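Local coordinates for protein peptide synthetase, module 7 (Actinoplanes teichomyceticus, PDB 4TX3) that is a condensation-like domain of a nonribosomal peptide synthetase, probably one that recruits cytochrome P450 enzymes to the bound peptide during glycopeptide antibiotic assembly, at residues F223-R234 and Y422-T431; A30-H40 and R110-T118. All blocks are in the same frame, centred on the assembly; numbering follows the deposited sequence.

Contact 1: F223-R234 and Y422-T431; sequences FDRARPAIPSRR and YAADLFDHDT. With SO4 (sulfate ion), chain G; SO4 (sulfate ion), chain F.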
loop_
_atom_site.group_PDB
_atom_site.type_symbol
_atom_site.label_atom_id
_atom_site.label_comp_id
_atom_site.label_asym_id
_atom_site.label_seq_id
_atom_site.Cartn_x
_atom_site.Cartn_y
_atom_site.Cartn_z
ATOM N N PHE B 223 33.284 -20.260 -11.723
ATOM C CA PHE B 223 32.742 -20.377 -13.078
ATOM C C PHE B 223 32.836 -21.810 -13.614
ATOM O O PHE B 223 33.731 -22.555 -13.231
ATOM C CB PHE B 223 33.468 -19.430 -14.039
ATOM C CG PHE B 223 33.336 -17.968 -13.689
ATOM C CD1 PHE B 223 32.094 -17.373 -13.565
ATOM C CD2 PHE B 223 34.468 -17.182 -13.507
ATOM C CE1 PHE B 223 31.985 -16.018 -13.257
ATOM C CE2 PHE B 223 34.360 -15.836 -13.188
ATOM C CZ PHE B 223 33.118 -15.257 -13.069
ATOM N N ASP B 224 31.908 -22.192 -14.484
ATOM C CA ASP B 224 31.999 -23.472 -15.182
ATOM C C ASP B 224 32.489 -23.252 -16.619
ATOM O O ASP B 224 32.962 -24.184 -17.270
ATOM C CB ASP B 224 30.647 -24.196 -15.182
ATOM C CG ASP B 224 30.295 -24.782 -13.828
ATOM O OD1 ASP B 224 31.099 -25.553 -13.269
ATOM O OD2 ASP B 224 29.214 -24.460 -13.303
ATOM N N ARG B 225 32.370 -22.016 -17.098
ATOM C CA ARG B 225 32.825 -21.620 -18.432
ATOM C C ARG B 225 33.367 -20.206 -18.416
ATOM O O ARG B 225 32.972 -19.391 -17.579
ATOM C CB ARG B 225 31.698 -21.670 -19.463
ATOM C CG ARG B 225 31.134 -23.003 -19.744
ATOM C CD ARG B 225 29.676 -22.895 -20.103
ATOM N NE ARG B 225 28.998 -24.005 -19.460
ATOM C CZ ARG B 225 28.106 -23.890 -18.490
ATOM N NH1 ARG B 225 27.716 -22.700 -18.067
ATOM N NH2 ARG B 225 27.582 -24.982 -17.970
ATOM N N ALA B 226 34.236 -19.901 -19.370
ATOM C CA ALA B 226 34.789 -18.563 -19.462
ATOM C C ALA B 226 33.698 -17.578 -19.885
ATOM O O ALA B 226 32.731 -17.963 -20.546
ATOM C CB ALA B 226 35.954 -18.528 -20.439
ATOM N N ARG B 227 33.859 -16.317 -19.487
ATOM C CA ARG B 227 32.936 -15.263 -19.863
ATOM C C ARG B 227 33.071 -14.998 -21.352
ATOM O O ARG B 227 34.156 -14.668 -21.813
ATOM C CB ARG B 227 33.210 -13.994 -19.056
ATOM C CG ARG B 227 32.126 -12.937 -19.146
ATOM C CD ARG B 227 32.547 -11.643 -18.445
ATOM N NE ARG B 227 32.862 -11.879 -17.046
ATOM C CZ ARG B 227 31.947 -11.970 -16.089
ATOM N NH1 ARG B 227 30.651 -11.840 -16.384
ATOM N NH2 ARG B 227 32.325 -12.197 -14.839
ATOM N N PRO B 228 31.975 -15.182 -22.110
ATOM C CA PRO B 228 31.924 -14.876 -23.540
ATOM C C PRO B 228 31.947 -13.379 -23.790
ATOM O O PRO B 228 31.573 -12.619 -22.903
ATOM C CB PRO B 228 30.589 -15.474 -23.980
ATOM C CG PRO B 228 29.768 -15.467 -22.775
ATOM C CD PRO B 228 30.709 -15.781 -21.648
ATOM N N ALA B 229 32.372 -12.961 -24.977
ATOM C CA ALA B 229 32.378 -11.539 -25.318
ATOM C C ALA B 229 30.968 -10.952 -25.297
ATOM O O ALA B 229 30.741 -9.870 -24.754
ATOM C CB ALA B 229 33.016 -11.326 -26.676
ATOM N N ILE B 230 30.025 -11.680 -25.886
ATOM C CA ILE B 230 28.630 -11.247 -25.924
ATOM C C ILE B 230 27.736 -12.137 -25.080
ATOM O O ILE B 230 27.664 -13.343 -25.310
ATOM C CB ILE B 230 28.087 -11.249 -27.341
ATOM C CG1 ILE B 230 28.955 -10.377 -28.244
ATOM C CG2 ILE B 230 26.646 -10.790 -27.342
ATOM C CD1 ILE B 230 28.526 -10.442 -29.681
ATOM N N PRO B 231 27.030 -11.542 -24.112
ATOM C CA PRO B 231 26.234 -12.336 -23.175
ATOM C C PRO B 231 24.943 -12.845 -23.796
ATOM O O PRO B 231 24.361 -12.179 -24.647
ATOM C CB PRO B 231 25.940 -11.342 -22.053
ATOM C CG PRO B 231 25.881 -10.025 -22.757
ATOM C CD PRO B 231 26.904 -10.094 -23.859
ATOM N N SER B 232 24.503 -14.020 -23.369
ATOM C CA SER B 232 23.185 -14.503 -23.741
ATOM C C SER B 232 22.143 -13.953 -22.773
ATOM O O SER B 232 20.974 -13.834 -23.114
ATOM C CB SER B 232 23.147 -16.022 -23.736
ATOM O OG SER B 232 23.017 -16.502 -22.414
ATOM N N ARG B 233 22.599 -13.608 -21.571
ATOM C CA ARG B 233 21.749 -13.204 -20.450
ATOM C C ARG B 233 20.724 -14.261 -20.041
ATOM O O ARG B 233 19.735 -13.930 -19.388
ATOM C CB ARG B 233 21.014 -11.891 -20.749
ATOM C CG ARG B 233 21.904 -10.697 -21.023
ATOM C CD ARG B 233 21.052 -9.427 -21.166
ATOM N NE ARG B 233 21.830 -8.280 -21.619
ATOM C CZ ARG B 233 21.484 -7.468 -22.615
ATOM N NH1 ARG B 233 20.347 -7.646 -23.272
ATOM N NH2 ARG B 233 22.272 -6.458 -22.944
ATOM N N ARG B 234 20.952 -15.524 -20.396
ATOM C CA ARG B 234 20.052 -16.587 -19.938
ATOM C C ARG B 234 20.253 -16.847 -18.450
ATOM O O ARG B 234 21.332 -16.643 -17.915
ATOM C CB ARG B 234 20.261 -17.878 -20.736
ATOM C CG ARG B 234 19.796 -17.813 -22.186
ATOM C CD ARG B 234 20.058 -19.129 -22.940
ATOM N NE ARG B 234 21.491 -19.431 -23.006
ATOM C CZ ARG B 234 22.107 -20.425 -22.354
ATOM N NH1 ARG B 234 21.415 -21.294 -21.611
ATOM N NH2 ARG B 234 23.426 -20.577 -22.482
ATOM N N TYR B 422 21.154 -17.194 -11.540
ATOM C CA TYR B 422 22.534 -17.180 -12.012
ATOM C C TYR B 422 22.617 -17.136 -13.515
ATOM O O TYR B 422 21.695 -17.542 -14.221
ATOM C CB TYR B 422 23.298 -18.407 -11.508
ATOM C CG TYR B 422 22.694 -19.700 -11.992
ATOM C CD1 TYR B 422 21.630 -20.288 -11.311
ATOM C CD2 TYR B 422 23.168 -20.328 -13.138
ATOM C CE1 TYR B 422 21.061 -21.469 -11.750
ATOM C CE2 TYR B 422 22.599 -21.511 -13.588
ATOM C CZ TYR B 422 21.549 -22.073 -12.888
ATOM O OH TYR B 422 20.984 -23.250 -13.323
ATOM N N ALA B 423 23.755 -16.659 -13.994
ATOM C CA ALA B 423 23.998 -16.544 -15.419
ATOM C C ALA B 423 24.361 -17.921 -15.957
ATOM O O ALA B 423 25.446 -18.436 -15.681
ATOM C CB ALA B 423 25.102 -15.530 -15.694
ATOM N N ALA B 424 23.454 -18.523 -16.720
ATOM C CA ALA B 424 23.654 -19.909 -17.156
ATOM C C ALA B 424 24.875 -20.052 -18.075
ATOM O O ALA B 424 25.434 -21.133 -18.202
ATOM C CB ALA B 424 22.400 -20.437 -17.838
ATOM N N ASP B 425 25.291 -18.947 -18.687
ATOM C CA ASP B 425 26.499 -18.906 -19.501
ATOM C C ASP B 425 27.739 -19.285 -18.706
ATOM O O ASP B 425 28.695 -19.836 -19.253
ATOM C CB ASP B 425 26.708 -17.505 -20.084
ATOM C CG ASP B 425 25.962 -17.285 -21.380
ATOM O OD1 ASP B 425 25.137 -18.145 -21.754
ATOM O OD2 ASP B 425 26.204 -16.245 -22.023
ATOM N N LEU B 426 27.716 -18.955 -17.417
ATOM C CA LEU B 426 28.885 -19.057 -16.556
ATOM C C LEU B 426 28.780 -20.206 -15.575
ATOM O O LEU B 426 29.792 -20.781 -15.179
ATOM C CB LEU B 426 29.088 -17.756 -15.774
ATOM C CG LEU B 426 29.217 -16.442 -16.544
ATOM C CD1 LEU B 426 29.341 -15.270 -15.576
ATOM C CD2 LEU B 426 30.391 -16.472 -17.501
ATOM N N PHE B 427 27.557 -20.534 -15.172
ATOM C CA PHE B 427 27.342 -21.525 -14.120
ATOM C C PHE B 427 26.394 -22.650 -14.519
ATOM O O PHE B 427 25.383 -22.427 -15.178
ATOM C CB PHE B 427 26.780 -20.865 -12.856
ATOM C CG PHE B 427 27.637 -19.760 -12.298
ATOM C CD1 PHE B 427 28.794 -20.050 -11.579
ATOM C CD2 PHE B 427 27.263 -18.430 -12.462
ATOM C CE1 PHE B 427 29.572 -19.032 -11.043
ATOM C CE2 PHE B 427 28.036 -17.405 -11.934
ATOM C CZ PHE B 427 29.193 -17.706 -11.222
ATOM N N ASP B 428 26.727 -23.855 -14.076
ATOM C CA ASP B 428 25.824 -24.989 -14.094
ATOM C C ASP B 428 24.919 -24.972 -12.868
ATOM O O ASP B 428 25.279 -24.379 -11.845
ATOM C CB ASP B 428 26.614 -26.294 -14.133
ATOM C CG ASP B 428 27.189 -26.561 -15.479
ATOM O OD1 ASP B 428 26.499 -26.231 -16.460
ATOM O OD2 ASP B 428 28.321 -27.082 -15.573
ATOM N N HIS B 429 23.772 -25.644 -12.961
ATOM C CA HIS B 429 22.775 -25.670 -11.885
ATOM C C HIS B 429 23.353 -26.189 -10.576
ATOM O O HIS B 429 22.980 -25.697 -9.509
ATOM C CB HIS B 429 21.570 -26.530 -12.285
ATOM C CG HIS B 429 20.452 -26.516 -11.288
ATOM N ND1 HIS B 429 20.339 -27.450 -10.282
ATOM C CD2 HIS B 429 19.397 -25.679 -11.144
ATOM C CE1 HIS B 429 19.263 -27.194 -9.560
ATOM N NE2 HIS B 429 18.670 -26.126 -10.066
ATOM N N ASP B 430 24.256 -27.173 -10.653
ATOM C CA ASP B 430 24.837 -27.768 -9.438
ATOM C C ASP B 430 25.823 -26.821 -8.743
ATOM O O ASP B 430 25.887 -26.774 -7.515
ATOM C CB ASP B 430 25.517 -29.120 -9.744
ATOM C CG ASP B 430 26.618 -29.031 -10.806
ATOM O OD1 ASP B 430 27.373 -28.027 -10.855
ATOM O OD2 ASP B 430 26.752 -30.002 -11.588
ATOM N N THR B 431 26.586 -26.072 -9.533
ATOM C CA THR B 431 27.431 -25.026 -8.987
ATOM C C THR B 431 26.594 -24.028 -8.188
ATOM O O THR B 431 26.973 -23.643 -7.087
ATOM C CB THR B 431 28.196 -24.288 -10.092
ATOM O OG1 THR B 431 28.869 -25.246 -10.917
ATOM C CG2 THR B 431 29.227 -23.343 -9.493
HETATM S S SO4 G . 22.572 -27.391 -16.072
HETATM O O1 SO4 G . 21.246 -27.212 -16.686
HETATM O O2 SO4 G . 23.606 -27.564 -17.102
HETATM O O3 SO4 G . 22.893 -26.205 -15.273
HETATM O O4 SO4 G . 22.553 -28.568 -15.194
HETATM S S SO4 F . 17.783 -5.272 -25.063
HETATM O O1 SO4 F . 17.442 -3.880 -25.355
HETATM O O2 SO4 F . 17.148 -6.137 -26.054
HETATM O O3 SO4 F . 19.240 -5.449 -25.150
HETATM O O4 SO4 F . 17.322 -5.605 -23.709
HETATM O O HOH W 1 26.714 -15.926 -25.432
HETATM O O HOH W 2 23.891 -16.051 -18.987
#
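Asp425 sends its carboxylate to Ser232, and both oxygens are used. Asp425 OD2 accepts from Ser232 N at 3.1 Å, on its syn side but tilted out of the carboxylate plane. Ser232 OG donates to Asp425 OD1 at 2.8 Å from above that plane. This hydroxyl lies between its own backbone N and carbonyl carbon (chi1 79°), where it can also accept from Arg234 N in an ST turn. The Arg234 chain bends at chi3, and its NH2 forms a salt bridge with Asp425 OD1 at 3.1 Å. At the other end, Asp224 OD2 takes two donors. Thr431 OG1 donates to the syn lone pair of Asp224 OD2 at 2.5 Å. Asp428 N donates to Asp224 OD2 on its anti side at 2.7 Å, somewhat out of the carboxylate plane. An apolar cluster packs next to the Asp224 site. Leu426 CD1 touches Phe223 CE1 at 3.6 Å, side chain beside side chain. The Phe223 ring lies obliquely to that of Phe427, with planes at 33°. Each segment thus lends an aspartate to backbone N-H groups of the other. At Asp224, the two donors and the start of helix 429-448 would probably offset the nearby negative charge of Asp428.

Contact 2: A30-H40 and R110-T118; sequences ARPSEETRGRH and RGEQLFDLT. With SO4 (sulfate ion), chain F.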
loop_
_atom_site.group_PDB
_atom_site.type_symbol
_atom_site.label_atom_id
_atom_site.label_comp_id
_atom_site.label_asym_id
_atom_site.label_seq_id
_atom_site.Cartn_x
_atom_site.Cartn_y
_atom_site.Cartn_z
ATOM N N ALA B 30 21.356 -2.161 -25.893
ATOM C CA ALA B 30 20.230 -2.837 -26.528
ATOM C C ALA B 30 20.687 -3.710 -27.708
ATOM O O ALA B 30 21.376 -3.242 -28.631
ATOM C CB ALA B 30 19.194 -1.828 -26.981
ATOM N N ARG B 31 20.308 -4.985 -27.640
ATOM C CA ARG B 31 20.520 -5.957 -28.711
ATOM C C ARG B 31 21.949 -5.992 -29.246
ATOM O O ARG B 31 22.186 -5.599 -30.385
ATOM C CB ARG B 31 19.528 -5.677 -29.847
ATOM C CG ARG B 31 18.073 -5.749 -29.373
ATOM C CD ARG B 31 17.102 -5.169 -30.378
ATOM N NE ARG B 31 16.965 -6.010 -31.566
ATOM C CZ ARG B 31 15.939 -5.957 -32.411
ATOM N NH1 ARG B 31 14.943 -5.100 -32.211
ATOM N NH2 ARG B 31 15.903 -6.771 -33.457
ATOM N N PRO B 32 22.907 -6.464 -28.417
ATOM C CA PRO B 32 24.317 -6.596 -28.820
ATOM C C PRO B 32 24.524 -7.811 -29.718
ATOM O O PRO B 32 25.538 -7.946 -30.407
ATOM C CB PRO B 32 25.046 -6.766 -27.487
ATOM C CG PRO B 32 24.035 -7.429 -26.597
ATOM C CD PRO B 32 22.691 -6.896 -27.020
ATOM N N SER B 33 23.539 -8.698 -29.665
ATOM C CA SER B 33 23.417 -9.848 -30.538
ATOM C C SER B 33 21.943 -10.160 -30.677
ATOM O O SER B 33 21.139 -9.782 -29.818
ATOM C CB SER B 33 24.163 -11.059 -29.983
ATOM O OG SER B 33 23.527 -12.252 -30.402
ATOM N N GLU B 34 21.580 -10.871 -31.736
ATOM C CA GLU B 34 20.181 -11.226 -31.911
ATOM C C GLU B 34 19.882 -12.566 -31.243
ATOM O O GLU B 34 18.766 -13.063 -31.312
ATOM C CB GLU B 34 19.826 -11.228 -33.400
ATOM C CG GLU B 34 18.490 -10.569 -33.683
ATOM C CD GLU B 34 18.520 -9.043 -33.513
ATOM O OE1 GLU B 34 19.569 -8.462 -33.122
ATOM O OE2 GLU B 34 17.465 -8.421 -33.758
ATOM N N GLU B 35 20.890 -13.109 -30.560
ATOM C CA GLU B 35 20.748 -14.294 -29.716
ATOM C C GLU B 35 20.896 -13.921 -28.234
ATOM O O GLU B 35 21.214 -14.772 -27.400
ATOM C CB GLU B 35 21.794 -15.344 -30.081
ATOM C CG GLU B 35 22.056 -15.478 -31.574
ATOM C CD GLU B 35 23.542 -15.581 -31.883
ATOM O OE1 GLU B 35 24.180 -14.528 -32.115
ATOM O OE2 GLU B 35 24.078 -16.711 -31.886
ATOM N N THR B 36 20.697 -12.639 -27.927
ATOM C CA THR B 36 20.746 -12.104 -26.563
ATOM C C THR B 36 19.351 -11.714 -26.095
ATOM O O THR B 36 18.688 -10.943 -26.779
ATOM C CB THR B 36 21.636 -10.836 -26.480
ATOM O OG1 THR B 36 22.966 -11.124 -26.932
ATOM C CG2 THR B 36 21.688 -10.287 -25.063
ATOM N N ARG B 37 18.892 -12.225 -24.955
ATOM C CA ARG B 37 17.671 -11.680 -24.333
ATOM C C ARG B 37 17.953 -10.193 -24.024
ATOM O O ARG B 37 19.048 -9.875 -23.589
ATOM C CB ARG B 37 17.308 -12.483 -23.080
ATOM C CG ARG B 37 17.509 -13.998 -23.255
ATOM C CD ARG B 37 17.110 -14.780 -22.003
ATOM N NE ARG B 37 15.698 -14.580 -21.669
ATOM C CZ ARG B 37 15.150 -14.800 -20.471
ATOM N NH1 ARG B 37 15.890 -15.234 -19.452
ATOM N NH2 ARG B 37 13.854 -14.565 -20.285
ATOM N N GLY B 38 17.006 -9.267 -24.159
ATOM C CA GLY B 38 15.607 -9.444 -23.880
ATOM C C GLY B 38 15.488 -8.980 -22.433
ATOM O O GLY B 38 15.047 -9.753 -21.578
ATOM N N ARG B 39 15.918 -7.746 -22.135
ATOM C CA ARG B 39 15.851 -7.248 -20.748
ATOM C C ARG B 39 14.473 -6.687 -20.441
ATOM O O ARG B 39 14.233 -5.469 -20.525
ATOM C CB ARG B 39 16.909 -6.195 -20.476
ATOM C CG ARG B 39 18.262 -6.775 -20.154
ATOM C CD ARG B 39 19.314 -5.705 -20.245
ATOM N NE ARG B 39 19.044 -4.815 -21.378
ATOM C CZ ARG B 39 19.754 -3.722 -21.667
ATOM N NH1 ARG B 39 20.797 -3.379 -20.909
ATOM N NH2 ARG B 39 19.424 -2.967 -22.715
ATOM N N HIS B 40 13.572 -7.601 -20.083
ATOM C CA HIS B 40 12.158 -7.301 -19.998
ATOM C C HIS B 40 11.583 -7.653 -18.636
ATOM O O HIS B 40 12.129 -8.453 -17.882
ATOM C CB HIS B 40 11.388 -8.066 -21.078
ATOM C CG HIS B 40 11.929 -7.887 -22.464
ATOM N ND1 HIS B 40 11.716 -8.805 -23.467
ATOM C CD2 HIS B 40 12.650 -6.882 -23.023
ATOM C CE1 HIS B 40 12.295 -8.384 -24.580
ATOM N NE2 HIS B 40 12.870 -7.223 -24.337
ATOM N N ARG B 110 6.346 -14.498 -26.835
ATOM C CA ARG B 110 5.872 -13.115 -26.813
ATOM C C ARG B 110 6.726 -12.247 -25.863
ATOM O O ARG B 110 7.072 -11.100 -26.184
ATOM C CB ARG B 110 4.381 -13.101 -26.427
ATOM C CG ARG B 110 3.703 -11.738 -26.309
ATOM C CD ARG B 110 3.835 -10.877 -27.559
ATOM N NE ARG B 110 3.576 -11.584 -28.815
ATOM C CZ ARG B 110 3.506 -10.986 -30.008
ATOM N NH1 ARG B 110 3.668 -9.666 -30.109
ATOM N NH2 ARG B 110 3.267 -11.707 -31.103
ATOM N N GLY B 111 7.094 -12.807 -24.712
ATOM C CA GLY B 111 7.925 -12.106 -23.750
ATOM C C GLY B 111 9.394 -12.031 -24.161
ATOM O O GLY B 111 10.142 -11.189 -23.647
ATOM N N GLU B 112 9.816 -12.892 -25.090
ATOM C CA GLU B 112 11.209 -12.899 -25.542
ATOM C C GLU B 112 11.467 -11.941 -26.700
ATOM O O GLU B 112 12.598 -11.549 -26.944
ATOM C CB GLU B 112 11.639 -14.306 -25.962
ATOM C CG GLU B 112 11.963 -15.231 -24.813
ATOM C CD GLU B 112 13.108 -14.710 -23.959
ATOM O OE1 GLU B 112 14.283 -14.870 -24.376
ATOM O OE2 GLU B 112 12.835 -14.138 -22.873
ATOM N N GLN B 113 10.411 -11.569 -27.402
ATOM C CA GLN B 113 10.531 -10.772 -28.610
ATOM C C GLN B 113 11.255 -9.429 -28.391
ATOM O O GLN B 113 10.923 -8.659 -27.492
ATOM C CB GLN B 113 9.136 -10.551 -29.185
ATOM C CG GLN B 113 9.121 -9.840 -30.518
ATOM C CD GLN B 113 7.712 -9.582 -30.996
ATOM O OE1 GLN B 113 6.784 -10.355 -30.706
ATOM N NE2 GLN B 113 7.533 -8.490 -31.708
ATOM N N LEU B 114 12.261 -9.156 -29.207
ATOM C CA LEU B 114 13.113 -7.993 -28.976
ATOM C C LEU B 114 12.421 -6.691 -29.383
ATOM O O LEU B 114 11.616 -6.678 -30.312
ATOM C CB LEU B 114 14.442 -8.155 -29.724
ATOM C CG LEU B 114 15.272 -9.359 -29.261
ATOM C CD1 LEU B 114 16.626 -9.396 -29.933
ATOM C CD2 LEU B 114 15.419 -9.379 -27.736
ATOM N N PHE B 115 12.709 -5.610 -28.657
ATOM C CA PHE B 115 12.235 -4.266 -29.016
ATOM C C PHE B 115 13.282 -3.524 -29.837
ATOM O O PHE B 115 14.480 -3.654 -29.572
ATOM C CB PHE B 115 11.907 -3.429 -27.760
ATOM C CG PHE B 115 10.756 -3.969 -26.941
ATOM C CD1 PHE B 115 10.978 -4.926 -25.943
ATOM C CD2 PHE B 115 9.457 -3.516 -27.154
ATOM C CE1 PHE B 115 9.931 -5.417 -25.181
ATOM C CE2 PHE B 115 8.393 -4.010 -26.390
ATOM C CZ PHE B 115 8.628 -4.955 -25.408
ATOM N N ASP B 116 12.847 -2.743 -30.822
ATOM C CA ASP B 116 13.713 -1.677 -31.366
ATOM C C ASP B 116 13.233 -0.342 -30.800
ATOM O O ASP B 116 12.318 0.292 -31.341
ATOM C CB ASP B 116 13.709 -1.673 -32.899
ATOM C CG ASP B 116 14.385 -0.438 -33.501
ATOM O OD1 ASP B 116 15.091 0.321 -32.792
ATOM O OD2 ASP B 116 14.205 -0.218 -34.712
ATOM N N LEU B 117 13.860 0.069 -29.703
ATOM C CA LEU B 117 13.448 1.260 -28.955
ATOM C C LEU B 117 13.519 2.578 -29.747
ATOM O O LEU B 117 13.033 3.608 -29.275
ATOM C CB LEU B 117 14.296 1.375 -27.684
ATOM C CG LEU B 117 14.144 0.094 -26.857
ATOM C CD1 LEU B 117 15.242 -0.072 -25.812
ATOM C CD2 LEU B 117 12.768 0.101 -26.211
ATOM N N THR B 118 14.107 2.557 -30.942
ATOM C CA THR B 118 14.098 3.768 -31.768
ATOM C C THR B 118 12.762 3.950 -32.502
ATOM O O THR B 118 12.416 5.061 -32.872
ATOM C CB THR B 118 15.257 3.783 -32.798
ATOM O OG1 THR B 118 15.199 2.614 -33.622
ATOM C CG2 THR B 118 16.573 3.777 -32.085
HETATM S S SO4 F . 17.783 -5.272 -25.063
HETATM O O1 SO4 F . 17.442 -3.880 -25.355
HETATM O O2 SO4 F . 17.148 -6.137 -26.054
HETATM O O3 SO4 F . 19.240 -5.449 -25.150
HETATM O O4 SO4 F . 17.322 -5.605 -23.709
HETATM O O HOH W 3 14.282 -5.968 -26.407
#
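His40 and Phe115 meet in a T-shaped pair, the edge of the phenylalanine turned to one face of the histidine. Phe115 CD1 comes to 3.4 Å from His40 NE2, and the planes stand at 87°. The other imidazole face lies on the backbone of Gly38, which follows a cis peptide bond. His40 ND1 donates to Gly111 O at 2.9 Å, almost in the ring plane, so the ring is held from both faces and at an edge. On its NE2 side a water links it to Phe115 N and the sulfate. This is the tight part. Leu114 extends it, with CD2 at 3.9 Å from Gly38 CA.

The outer side is looser and more polar. Leu114 CB lies over the centre of one face of the Arg31 guanidinium. The Arg31 chain bends at chi3 (71°), and this brings NH1 to Phe115 O at 3.0 Å, well above the carbonyl plane. Glu34 and Gln113 are exposed here. At the far end Arg37 grips Glu112 side-on. Arg37 NE reaches Glu112 OE1 at 3.1 Å and Arg37 NH2 reaches Glu112 OE2 at 2.8 Å, the two planes being 46° apart. Arg37 NH2 also donates a hydrogen bond to Val392 O. With an alanine here, the Glu112 carboxylate would probably lose its charged mate, and Val392 O this donor.

Arg31 N, Arg39 N and Arg39 NE hold the sulfate, together with Arg233 and His142. By sequence, His142 appears to match the first histidine of the HHxxxDG motif of condensation domains. Arg143 stands where the second, catalytic histidine would be, so the site is probably not active as in a true condensation domain. The contact therefore lies beside the probable counterpart of the catalytic centre in the chloramphenicol acetyltransferase-like fold.

Contact 1 is a surface contact and contact 2 is partly buried. They hold different elements. Contact 1 ties the loop before strand 235-242 to the end of strand 413-423 and the start of helix 429-448. Contact 2 ties the loop before strand 40-49, in the five-stranded sheet, to the end of helix 103-112. Their chemistry follows their place. Contact 1 sets aspartates on backbone N-H groups and hydroxyls, with an oblique ring pair. Contact 2 has an edge-to-face pair with a buried histidine. The loops 223-234 and 30-40 also touch. Arg233 NH1 probably bonds to Arg37 O at 2.6 Å, and Thr36 OG1 to Pro231 O. One sulfate is shared by both contacts.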